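Side-chain contacts in VAO-type flavoprotein oxidase VAO615 (Myceliophthora thermophila, PDB 6F72), which probably acts as a secreted flavoprotein oxidase, carrying one bicovalently bound FAD that reacts rapidly with oxygen when reduced, although no substrate has yet been identified: residues V151-G156 against G161-K166; P548-Y553 against S560-V565. All coordinates share one frame; numbering follows the deposited sequence.

Contact 1 is built wholly of buried residues about 13 Å from the centre of the chain, whereas contact 2 lies farther out, about 22 Å from it, and grades from buried Tyr553 and Trp563 to exposed Val565. The cofactor sets the chemistry of the first: no direct hydrogen bond joins 151-156 to 161-166, yet both bind FAD. Aromatic packing and one indole-to-carbonyl bond set that of the second, where no cofactor atom takes part in the contact. Their centres are 15 Å apart, and they meet where Ile152 CD1 packs on Phe552 CD1 at 4.0 Å, joining the end of strand 150-153 to the loop after helix 536-546.

Contact 1: residues V151-G156 against G161-K166; sequences VIKNTG and GKSTGK. With FAD (flavin-adenine dinucleotide), chain E.
Ser163 lies against strand residues Ile152 and Lys153, and its CB comes within 3.3 Å of Ile152 O. Lys153 adds its aliphatic base: CB stands 3.5 Å from Ser163 O, and CG, turned anti to the backbone N (chi1 -171°), runs alongside the Ser163 CB. The amine end leaves this contact to bond the carbonyl oxygens of Asp97 and Ala94. Val151 closes the other end of the tight part, with CG1 on Ser163 O and CG2 3.5 Å from Thr164 O and close to Gly165 N.

Toward the adenosine ribose, direct packing gives way to a looser, water-bridged side. Lys162 O and Ile152 N do not meet but share a water, which accepts from Ile152 N and donates to Lys162 O at 2.6 Å. The ribose hydroxyl O2B of FAD donates to Ile152 O.

Past the strand end, the backbone N atoms of Asn154, Thr155 and Gly156 all donate to FAD O2A, the Asn154 bond being 2.8 Å long with an N-H...O angle of 149°. Ser163 OG, placed between its backbone N and carbonyl carbon (chi1 62°), donates to O1A of the same phosphate at 2.7 Å, and Asn154 ND2 reaches O2P of the other. Together, the loop after strand 150-153 and the type I turn Gly161-Thr164 clasp the FAD pyrophosphate, while His157, one of the two covalent flavin anchors, follows directly after Gly156, between the two segments: the cofactor-binding arrangement of the PCMH-type domain.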
ATOM      1  N   VAL A 151     -16.110  -6.256   5.660  1.00 21.46           N
ATOM      2  CA  VAL A 151     -14.971  -5.433   5.306  1.00 20.96           C
ATOM      3  C   VAL A 151     -13.776  -6.099   5.958  1.00 20.89           C
ATOM      4  O   VAL A 151     -13.919  -6.744   7.001  1.00 21.20           O
ATOM      5  CB  VAL A 151     -15.176  -3.960   5.783  1.00 20.98           C
ATOM      6  CG1 VAL A 151     -13.885  -3.304   6.256  1.00 20.77           C
ATOM      7  CG2 VAL A 151     -15.815  -3.140   4.677  1.00 20.80           C
ATOM      8  N   ILE A 152     -12.609  -5.952   5.347  1.00 20.47           N
ATOM      9  CA  ILE A 152     -11.383  -6.434   5.953  1.00 20.51           C
ATOM     10  C   ILE A 152     -10.419  -5.273   6.163  1.00 20.39           C
ATOM     11  O   ILE A 152     -10.073  -4.570   5.215  1.00 20.11           O
ATOM     12  CB  ILE A 152     -10.730  -7.587   5.130  1.00 20.31           C
ATOM     13  CG1 ILE A 152     -11.736  -8.728   4.886  1.00 20.52           C
ATOM     14  CG2 ILE A 152      -9.493  -8.125   5.847  1.00 20.39           C
ATOM     15  CD1 ILE A 152     -11.347  -9.715   3.787  1.00 20.32           C
ATOM     16  N   LYS A 153      -9.972  -5.087   7.398  1.00 20.67           N
ATOM     17  CA  LYS A 153      -9.047  -4.001   7.697  1.00 20.79           C
ATOM     18  C   LYS A 153      -7.870  -4.493   8.501  1.00 21.00           C
ATOM     19  O   LYS A 153      -8.036  -5.170   9.507  1.00 21.30           O
ATOM     20  CB  LYS A 153      -9.735  -2.815   8.434  1.00 21.11           C
ATOM     21  CG  LYS A 153      -8.803  -1.605   8.537  1.00 21.22           C
ATOM     22  CD  LYS A 153      -9.210  -0.524   9.517  1.00 21.70           C
ATOM     23  CE  LYS A 153      -8.704  -0.823  10.914  1.00 22.22           C
ATOM     24  NZ  LYS A 153      -8.375   0.413  11.673  1.00 22.49           N
ATOM     25  N   ASN A 154      -6.684  -4.098   8.061  1.00 20.99           N
ATOM     26  CA  ASN A 154      -5.449  -4.481   8.696  1.00 21.32           C
ATOM     27  C   ASN A 154      -4.837  -3.271   9.395  1.00 21.68           C
ATOM     28  O   ASN A 154      -4.790  -3.238  10.627  1.00 22.08           O
ATOM     29  CB  ASN A 154      -4.509  -5.141   7.670  1.00 21.11           C
ATOM     30  CG  ASN A 154      -3.125  -5.419   8.222  1.00 21.38           C
ATOM     31  OD1 ASN A 154      -2.939  -5.565   9.432  1.00 21.78           O
ATOM     32  ND2 ASN A 154      -2.144  -5.498   7.334  1.00 21.28           N
ATOM     33  N   THR A 155      -4.387  -2.292   8.613  1.00 21.69           N
ATOM     34  CA  THR A 155      -3.750  -1.058   9.099  1.00 22.10           C
ATOM     35  C   THR A 155      -4.597   0.208   8.792  1.00 22.12           C
ATOM     36  O   THR A 155      -4.401   1.262   9.417  1.00 22.36           O
ATOM     37  CB  THR A 155      -2.345  -0.838   8.457  1.00 22.21           C
ATOM     38  OG1 THR A 155      -2.480  -0.664   7.038  1.00 21.82           O
ATOM     39  CG2 THR A 155      -1.402  -2.002   8.719  1.00 22.34           C
ATOM     40  N   GLY A 156      -5.507   0.092   7.823  1.00 21.91           N
ATOM     41  CA  GLY A 156      -6.256   1.223   7.274  1.00 22.03           C
ATOM     42  C   GLY A 156      -5.494   2.164   6.338  1.00 22.25           C
ATOM     43  O   GLY A 156      -5.951   3.295   6.072  1.00 22.22           O
ATOM     44  N   GLY A 161      -9.807   3.352  -0.119  1.00 19.41           N
ATOM     45  CA  GLY A 161     -10.892   3.083   0.823  1.00 19.63           C
ATOM     46  C   GLY A 161     -11.315   1.622   0.921  1.00 19.71           C
ATOM     47  O   GLY A 161     -12.371   1.308   1.504  1.00 19.91           O
ATOM     48  N   LYS A 162     -10.482   0.725   0.392  1.00 19.62           N
ATOM     49  CA  LYS A 162     -10.823  -0.701   0.299  1.00 19.74           C
ATOM     50  C   LYS A 162     -10.928  -1.420   1.669  1.00 20.08           C
ATOM     51  O   LYS A 162     -11.439  -2.544   1.750  1.00 20.23           O
ATOM     52  CB  LYS A 162      -9.875  -1.413  -0.681  1.00 19.50           C
ATOM     53  CG  LYS A 162      -9.959  -0.860  -2.114  1.00 19.43           C
ATOM     54  CD  LYS A 162      -8.734  -1.201  -2.966  1.00 19.34           C
ATOM     55  CE  LYS A 162      -8.507  -2.713  -3.116  1.00 19.32           C
ATOM     56  NZ  LYS A 162      -7.181  -2.988  -3.739  1.00 19.26           N
ATOM     57  N   SER A 163     -10.487  -0.747   2.734  1.00 21.76           N
ATOM     58  CA  SER A 163     -10.597  -1.266   4.084  1.00 21.94           C
ATOM     59  C   SER A 163     -11.612  -0.543   5.016  1.00 22.57           C
ATOM     60  O   SER A 163     -11.556  -0.739   6.222  1.00 22.73           O
ATOM     61  CB  SER A 163      -9.200  -1.383   4.712  1.00 21.66           C
ATOM     62  OG  SER A 163      -8.563  -0.125   4.818  1.00 21.72           O
ATOM     63  N   THR A 164     -12.497   0.306   4.467  1.00 23.04           N
ATOM     64  CA  THR A 164     -13.749   0.720   5.146  1.00 23.70           C
ATOM     65  C   THR A 164     -14.982   0.330   4.339  1.00 23.98           C
ATOM     66  O   THR A 164     -14.875  -0.141   3.200  1.00 23.82           O
ATOM     67  CB  THR A 164     -13.902   2.240   5.447  1.00 24.22           C
ATOM     68  OG1 THR A 164     -13.243   3.058   4.461  1.00 24.17           O
ATOM     69  CG2 THR A 164     -13.526   2.608   6.907  1.00 24.43           C
ATOM     70  N   GLY A 165     -16.146   0.521   4.952  1.00 24.55           N
ATOM     71  CA  GLY A 165     -17.439   0.346   4.305  1.00 25.03           C
ATOM     72  C   GLY A 165     -18.562   0.702   5.265  1.00 25.79           C
ATOM     73  O   GLY A 165     -18.621   0.183   6.381  1.00 25.93           O
ATOM     74  N   LYS A 166     -19.428   1.620   4.834  1.00 26.31           N
ATOM     75  CA  LYS A 166     -20.611   2.029   5.581  1.00 27.04           C
ATOM     76  C   LYS A 166     -21.489   0.809   5.882  1.00 27.21           C
ATOM     77  O   LYS A 166     -21.718  -0.027   5.004  1.00 26.95           O
ATOM     78  CB  LYS A 166     -21.382   3.086   4.775  1.00 27.64           C
ATOM     79  CG  LYS A 166     -22.685   3.551   5.406  1.00 28.66           C
ATOM     80  CD  LYS A 166     -23.453   4.488   4.501  1.00 29.25           C
ATOM     81  CE  LYS A 166     -23.100   5.940   4.786  1.00 29.68           C
ATOM     82  NZ  LYS A 166     -24.079   6.890   4.177  1.00 30.50           N
TER
HETATM   83  PA  FAD E 601      -5.284  -1.985   4.652  1.00 27.71           P
HETATM   84  O1A FAD E 601      -5.996  -0.733   4.206  1.00 29.18           O
HETATM   85  O2A FAD E 601      -5.608  -2.479   6.035  1.00 28.96           O
HETATM   86  O5B FAD E 601      -5.576  -3.139   3.573  1.00 27.29           O
HETATM   87  C5B FAD E 601      -5.539  -2.888   2.168  1.00 25.55           C
HETATM   88  C4B FAD E 601      -6.408  -3.879   1.402  1.00 24.27           C
HETATM   89  O4B FAD E 601      -5.986  -5.214   1.694  1.00 24.31           O
HETATM   90  C3B FAD E 601      -7.884  -3.821   1.744  1.00 23.62           C
HETATM   91  O3B FAD E 601      -8.602  -4.093   0.534  1.00 22.80           O
HETATM   92  C2B FAD E 601      -8.100  -4.960   2.727  1.00 23.16           C
HETATM   93  O2B FAD E 601      -9.425  -5.492   2.644  1.00 22.94           O
HETATM   94  C1B FAD E 601      -7.059  -5.972   2.277  1.00 23.87           C
HETATM   95  N9A FAD E 601      -6.484  -6.794   3.368  1.00 23.54           N
HETATM   96  C8A FAD E 601      -5.545  -6.388   4.249  1.00 23.37           C
HETATM   97  N7A FAD E 601      -5.206  -7.398   5.088  1.00 23.09           N
HETATM   98  C5A FAD E 601      -5.929  -8.472   4.735  1.00 23.16           C
HETATM   99  C6A FAD E 601      -6.056  -9.868   5.210  1.00 22.71           C
HETATM  100  N6A FAD E 601      -5.318 -10.286   6.263  1.00 22.98           N
HETATM  101  N1A FAD E 601      -6.930 -10.683   4.576  1.00 22.39           N
HETATM  102  C2A FAD E 601      -7.676 -10.268   3.529  1.00 23.03           C
HETATM  103  N3A FAD E 601      -7.604  -9.005   3.037  1.00 23.47           N
HETATM  104  C4A FAD E 601      -6.766  -8.080   3.590  1.00 23.16           C
HETATM  105  N1  FAD E 601       3.175   0.330  -1.226  1.00 30.38           N
HETATM  106  C2  FAD E 601       4.325  -0.055  -1.834  1.00 30.63           C
HETATM  107  O2  FAD E 601       4.279  -0.951  -2.710  1.00 30.15           O
HETATM  108  N3  FAD E 601       5.516   0.503  -1.522  1.00 31.27           N
HETATM  109  C4  FAD E 601       5.664   1.476  -0.609  1.00 30.35           C
HETATM  110  O4  FAD E 601       6.789   1.965  -0.356  1.00 30.68           O
HETATM  111  C4X FAD E 601       4.454   1.940   0.104  1.00 29.87           C
HETATM  112  N5  FAD E 601       4.514   2.905   1.048  1.00 29.64           N
HETATM  113  C5X FAD E 601       3.396   3.335   1.700  1.00 28.29           C
HETATM  114  C6  FAD E 601       3.482   4.342   2.686  1.00 25.79           C
HETATM  115  C7  FAD E 601       2.308   4.764   3.347  1.00 25.45           C
HETATM  116  C7M FAD E 601       2.421   5.854   4.398  1.00 26.35           C
HETATM  117  C8  FAD E 601       0.977   4.136   3.015  1.00 24.56           C
HETATM  118  C8M FAD E 601      -0.325   4.450   3.737  1.00 20.20           C
HETATM  119  C9  FAD E 601       0.917   3.144   2.041  1.00 26.36           C
HETATM  120  C9A FAD E 601       2.067   2.719   1.369  1.00 27.54           C
HETATM  121  N10 FAD E 601       1.990   1.694   0.396  1.00 28.38           N
HETATM  122  C10 FAD E 601       3.169   1.294  -0.269  1.00 29.56           C
HETATM  123  C1' FAD E 601       0.694   1.126   0.034  1.00 27.94           C
HETATM  124  C2' FAD E 601       0.344  -0.249   0.519  1.00 27.79           C
HETATM  125  O2' FAD E 601       1.098  -1.184  -0.250  1.00 29.04           O
HETATM  126  C3' FAD E 601      -1.148  -0.402   0.244  1.00 26.83           C
HETATM  127  O3' FAD E 601      -1.884   0.737   0.738  1.00 27.33           O
HETATM  128  C4' FAD E 601      -1.694  -1.683   0.855  1.00 25.74           C
HETATM  129  O4' FAD E 601      -3.022  -1.908   0.377  1.00 24.49           O
HETATM  130  C5' FAD E 601      -1.632  -1.652   2.384  1.00 26.27           C
HETATM  131  O5' FAD E 601      -2.236  -2.806   2.948  1.00 27.08           O
HETATM  132  P   FAD E 601      -2.565  -2.837   4.520  1.00 26.78           P
HETATM  133  O1P FAD E 601      -1.349  -2.384   5.275  1.00 24.13           O
HETATM  134  O2P FAD E 601      -3.203  -4.184   4.769  1.00 27.14           O
HETATM  135  O3P FAD E 601      -3.704  -1.697   4.631  1.00 27.06           O
HETATM  136  O   HOH W   1     -12.745  -4.546   2.856  1.00 22.64           O

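Contact 2: residues P548-Y553 against S560-V565; sequences PDSVFY and SEVWDV
Trp563 and Tyr553 cross obliquely, their ring planes at 79° and the centroid of the Tyr553 ring 5.5 Å from that of the indole five-membered ring. Tyr553 CB is 3.6 Å from Trp563 CD1, and Tyr553 CD1 touches both CB and CD1 of Trp563. With CG anti to the backbone N (chi1 163°), the phenol reaches along the second segment, bringing CE1 to Ser560 O, which lies in the ring plane at the edge, 3.5 Å away. The far end crosses Val565 at about a right angle, OH meeting CG2, and the hydroxyl is hydrogen-bonded to a water at 2.8 Å.

The indole is anchored at its N-H edge. Trp563 NE1 donates to Ser550 O over 2.9 Å with an N-H...O angle of 154°; the oxygen lies in the ring plane and the nitrogen in the carbonyl plane, an in-plane bond that would help hold the ring's orientation. Beside it, Ser550 OG rests on both methyls of Val562, the nearer being CG1 at 3.6 Å.

Leu571 and Arg573 of strand 571-573 pack on the same residues, Leu571 on Tyr553 and Val565, Arg573 on Val562 and Trp563. The contact thus docks the loop after helix 536-546, in the berberine-like region, onto the C-terminal two-stranded antiparallel hairpin 563-565/571-573, whose Cys572 is disulfide-bonded to Cys28 near the start of the chain.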
ATOM      1  N   PRO A 548     -17.878 -17.810  -4.711  1.00 27.87           N
ATOM      2  CA  PRO A 548     -18.956 -17.789  -5.726  1.00 28.39           C
ATOM      3  C   PRO A 548     -20.108 -16.822  -5.430  1.00 28.77           C
ATOM      4  O   PRO A 548     -20.759 -16.353  -6.366  1.00 28.85           O
ATOM      5  CB  PRO A 548     -19.476 -19.226  -5.722  1.00 29.03           C
ATOM      6  CG  PRO A 548     -19.104 -19.767  -4.380  1.00 29.10           C
ATOM      7  CD  PRO A 548     -17.782 -19.133  -4.063  1.00 28.35           C
ATOM      8  N   ASP A 549     -20.343 -16.534  -4.143  1.00 28.95           N
ATOM      9  CA  ASP A 549     -21.425 -15.654  -3.703  1.00 29.40           C
ATOM     10  C   ASP A 549     -20.975 -14.204  -3.506  1.00 28.92           C
ATOM     11  O   ASP A 549     -21.755 -13.363  -3.040  1.00 28.98           O
ATOM     12  CB  ASP A 549     -22.044 -16.183  -2.394  1.00 30.00           C
ATOM     13  CG  ASP A 549     -22.633 -17.564  -2.542  1.00 30.82           C
ATOM     14  OD1 ASP A 549     -23.441 -17.785  -3.472  1.00 31.30           O
ATOM     15  OD2 ASP A 549     -22.292 -18.434  -1.713  1.00 31.13           O
ATOM     16  N   SER A 550     -19.720 -13.924  -3.863  1.00 28.36           N
ATOM     17  CA  SER A 550     -19.123 -12.589  -3.753  1.00 27.70           C
ATOM     18  C   SER A 550     -19.347 -11.976  -2.369  1.00 27.53           C
ATOM     19  O   SER A 550     -19.890 -10.867  -2.237  1.00 27.60           O
ATOM     20  CB  SER A 550     -19.607 -11.665  -4.890  1.00 27.86           C
ATOM     21  OG  SER A 550     -19.458 -12.293  -6.163  1.00 28.09           O
ATOM     22  N   VAL A 551     -18.956 -12.716  -1.333  1.00 27.35           N
ATOM     23  CA  VAL A 551     -19.001 -12.169   0.027  1.00 27.12           C
ATOM     24  C   VAL A 551     -17.920 -11.114   0.226  1.00 26.33           C
ATOM     25  O   VAL A 551     -18.111 -10.182   1.004  1.00 26.30           O
ATOM     26  CB  VAL A 551     -19.131 -13.225   1.203  1.00 27.59           C
ATOM     27  CG1 VAL A 551     -19.332 -14.654   0.727  1.00 28.03           C
ATOM     28  CG2 VAL A 551     -18.056 -13.082   2.292  1.00 27.30           C
ATOM     29  N   PHE A 552     -16.810 -11.236  -0.500  1.00 25.73           N
ATOM     30  CA  PHE A 552     -15.769 -10.236  -0.395  1.00 25.12           C
ATOM     31  C   PHE A 552     -15.878  -9.197  -1.508  1.00 24.83           C
ATOM     32  O   PHE A 552     -15.902  -9.532  -2.687  1.00 24.80           O
ATOM     33  CB  PHE A 552     -14.384 -10.860  -0.317  1.00 24.84           C
ATOM     34  CG  PHE A 552     -14.248 -11.907   0.760  1.00 25.22           C
ATOM     35  CD1 PHE A 552     -14.452 -11.588   2.097  1.00 25.30           C
ATOM     36  CD2 PHE A 552     -13.905 -13.225   0.427  1.00 25.45           C
ATOM     37  CE1 PHE A 552     -14.330 -12.559   3.085  1.00 25.71           C
ATOM     38  CE2 PHE A 552     -13.771 -14.201   1.410  1.00 25.75           C
ATOM     39  CZ  PHE A 552     -13.983 -13.865   2.746  1.00 25.93           C
ATOM     40  N   TYR A 553     -15.999  -7.937  -1.104  1.00 24.62           N
ATOM     41  CA  TYR A 553     -16.035  -6.822  -2.044  1.00 24.18           C
ATOM     42  C   TYR A 553     -15.003  -5.773  -1.648  1.00 23.63           C
ATOM     43  O   TYR A 553     -14.944  -5.354  -0.488  1.00 23.59           O
ATOM     44  CB  TYR A 553     -17.442  -6.196  -2.092  1.00 24.60           C
ATOM     45  CG  TYR A 553     -17.434  -4.817  -2.726  1.00 24.61           C
ATOM     46  CD1 TYR A 553     -17.542  -4.668  -4.112  1.00 24.59           C
ATOM     47  CD2 TYR A 553     -17.251  -3.669  -1.947  1.00 24.44           C
ATOM     48  CE1 TYR A 553     -17.503  -3.408  -4.698  1.00 24.69           C
ATOM     49  CE2 TYR A 553     -17.213  -2.403  -2.520  1.00 24.44           C
ATOM     50  CZ  TYR A 553     -17.333  -2.287  -3.899  1.00 24.56           C
ATOM     51  OH  TYR A 553     -17.292  -1.050  -4.470  1.00 24.67           O
ATOM     52  N   SER A 560     -15.420  -7.201  -8.295  1.00 24.91           N
ATOM     53  CA  SER A 560     -16.148  -6.166  -7.543  1.00 25.37           C
ATOM     54  C   SER A 560     -17.350  -5.652  -8.306  1.00 26.24           C
ATOM     55  O   SER A 560     -18.295  -5.127  -7.691  1.00 26.53           O
ATOM     56  CB  SER A 560     -15.239  -4.994  -7.188  1.00 24.83           C
ATOM     57  OG  SER A 560     -14.673  -4.433  -8.351  1.00 24.60           O
ATOM     58  N   GLU A 561     -17.313  -5.799  -9.632  1.00 26.90           N
ATOM     59  CA  GLU A 561     -18.407  -5.396 -10.514  1.00 27.96           C
ATOM     60  C   GLU A 561     -19.719  -6.168 -10.250  1.00 28.57           C
ATOM     61  O   GLU A 561     -20.752  -5.856 -10.834  1.00 29.07           O
ATOM     62  CB  GLU A 561     -17.967  -5.437 -12.001  1.00 28.69           C
ATOM     63  CG  GLU A 561     -17.868  -6.824 -12.657  1.00 29.65           C
ATOM     64  CD  GLU A 561     -16.551  -7.587 -12.411  1.00 29.78           C
ATOM     65  OE1 GLU A 561     -15.703  -7.147 -11.598  1.00 29.80           O
ATOM     66  OE2 GLU A 561     -16.359  -8.667 -13.032  1.00 30.29           O
ATOM     67  N   VAL A 562     -19.675  -7.156  -9.358  1.00 28.65           N
ATOM     68  CA  VAL A 562     -20.883  -7.823  -8.856  1.00 29.45           C
ATOM     69  C   VAL A 562     -21.717  -6.868  -7.979  1.00 29.92           C
ATOM     70  O   VAL A 562     -22.944  -6.953  -7.975  1.00 30.64           O
ATOM     71  CB  VAL A 562     -20.534  -9.150  -8.120  1.00 29.46           C
ATOM     72  CG1 VAL A 562     -21.736  -9.749  -7.392  1.00 29.91           C
ATOM     73  CG2 VAL A 562     -19.978 -10.170  -9.110  1.00 29.28           C
ATOM     74  N   TRP A 563     -21.053  -5.953  -7.268  1.00 29.68           N
ATOM     75  CA  TRP A 563     -21.742  -4.979  -6.409  1.00 30.27           C
ATOM     76  C   TRP A 563     -21.746  -3.556  -6.989  1.00 30.52           C
ATOM     77  O   TRP A 563     -20.702  -3.060  -7.438  1.00 30.07           O
ATOM     78  CB  TRP A 563     -21.123  -4.967  -5.003  1.00 29.81           C
ATOM     79  CG  TRP A 563     -21.232  -6.286  -4.278  1.00 30.00           C
ATOM     80  CD1 TRP A 563     -20.250  -7.236  -4.146  1.00 29.73           C
ATOM     81  CD2 TRP A 563     -22.387  -6.808  -3.599  1.00 30.56           C
ATOM     82  NE1 TRP A 563     -20.718  -8.303  -3.414  1.00 30.00           N
ATOM     83  CE2 TRP A 563     -22.024  -8.073  -3.069  1.00 30.54           C
ATOM     84  CE3 TRP A 563     -23.689  -6.325  -3.373  1.00 31.05           C
ATOM     85  CZ2 TRP A 563     -22.920  -8.872  -2.339  1.00 31.11           C
ATOM     86  CZ3 TRP A 563     -24.578  -7.117  -2.641  1.00 31.61           C
ATOM     87  CH2 TRP A 563     -24.186  -8.381  -2.135  1.00 31.60           C
ATOM     88  N   ASP A 564     -22.932  -2.930  -6.987  1.00 31.56           N
ATOM     89  CA  ASP A 564     -23.109  -1.468  -7.161  1.00 31.91           C
ATOM     90  C   ASP A 564     -23.157  -0.781  -5.805  1.00 31.72           C
ATOM     91  O   ASP A 564     -23.726  -1.316  -4.844  1.00 31.78           O
ATOM     92  CB  ASP A 564     -24.440  -1.118  -7.848  1.00 33.10           C
ATOM     93  CG  ASP A 564     -24.502  -1.527  -9.298  1.00 33.95           C
ATOM     94  OD1 ASP A 564     -23.456  -1.558  -9.998  1.00 33.97           O
ATOM     95  OD2 ASP A 564     -25.637  -1.804  -9.744  1.00 34.87           O
ATOM     96  N   VAL A 565     -22.588   0.420  -5.758  1.00 31.25           N
ATOM     97  CA  VAL A 565     -22.633   1.288  -4.593  1.00 31.07           C
ATOM     98  C   VAL A 565     -23.645   2.393  -4.926  1.00 31.40           C
ATOM     99  O   VAL A 565     -23.405   3.177  -5.849  1.00 31.21           O
ATOM    100  CB  VAL A 565     -21.229   1.895  -4.306  1.00 30.63           C
ATOM    101  CG1 VAL A 565     -21.268   2.859  -3.122  1.00 30.46           C
ATOM    102  CG2 VAL A 565     -20.194   0.795  -4.092  1.00 30.31           C
TER
HETATM  103  O   HOH W   2     -17.849  -1.165  -7.225  1.00 41.82           O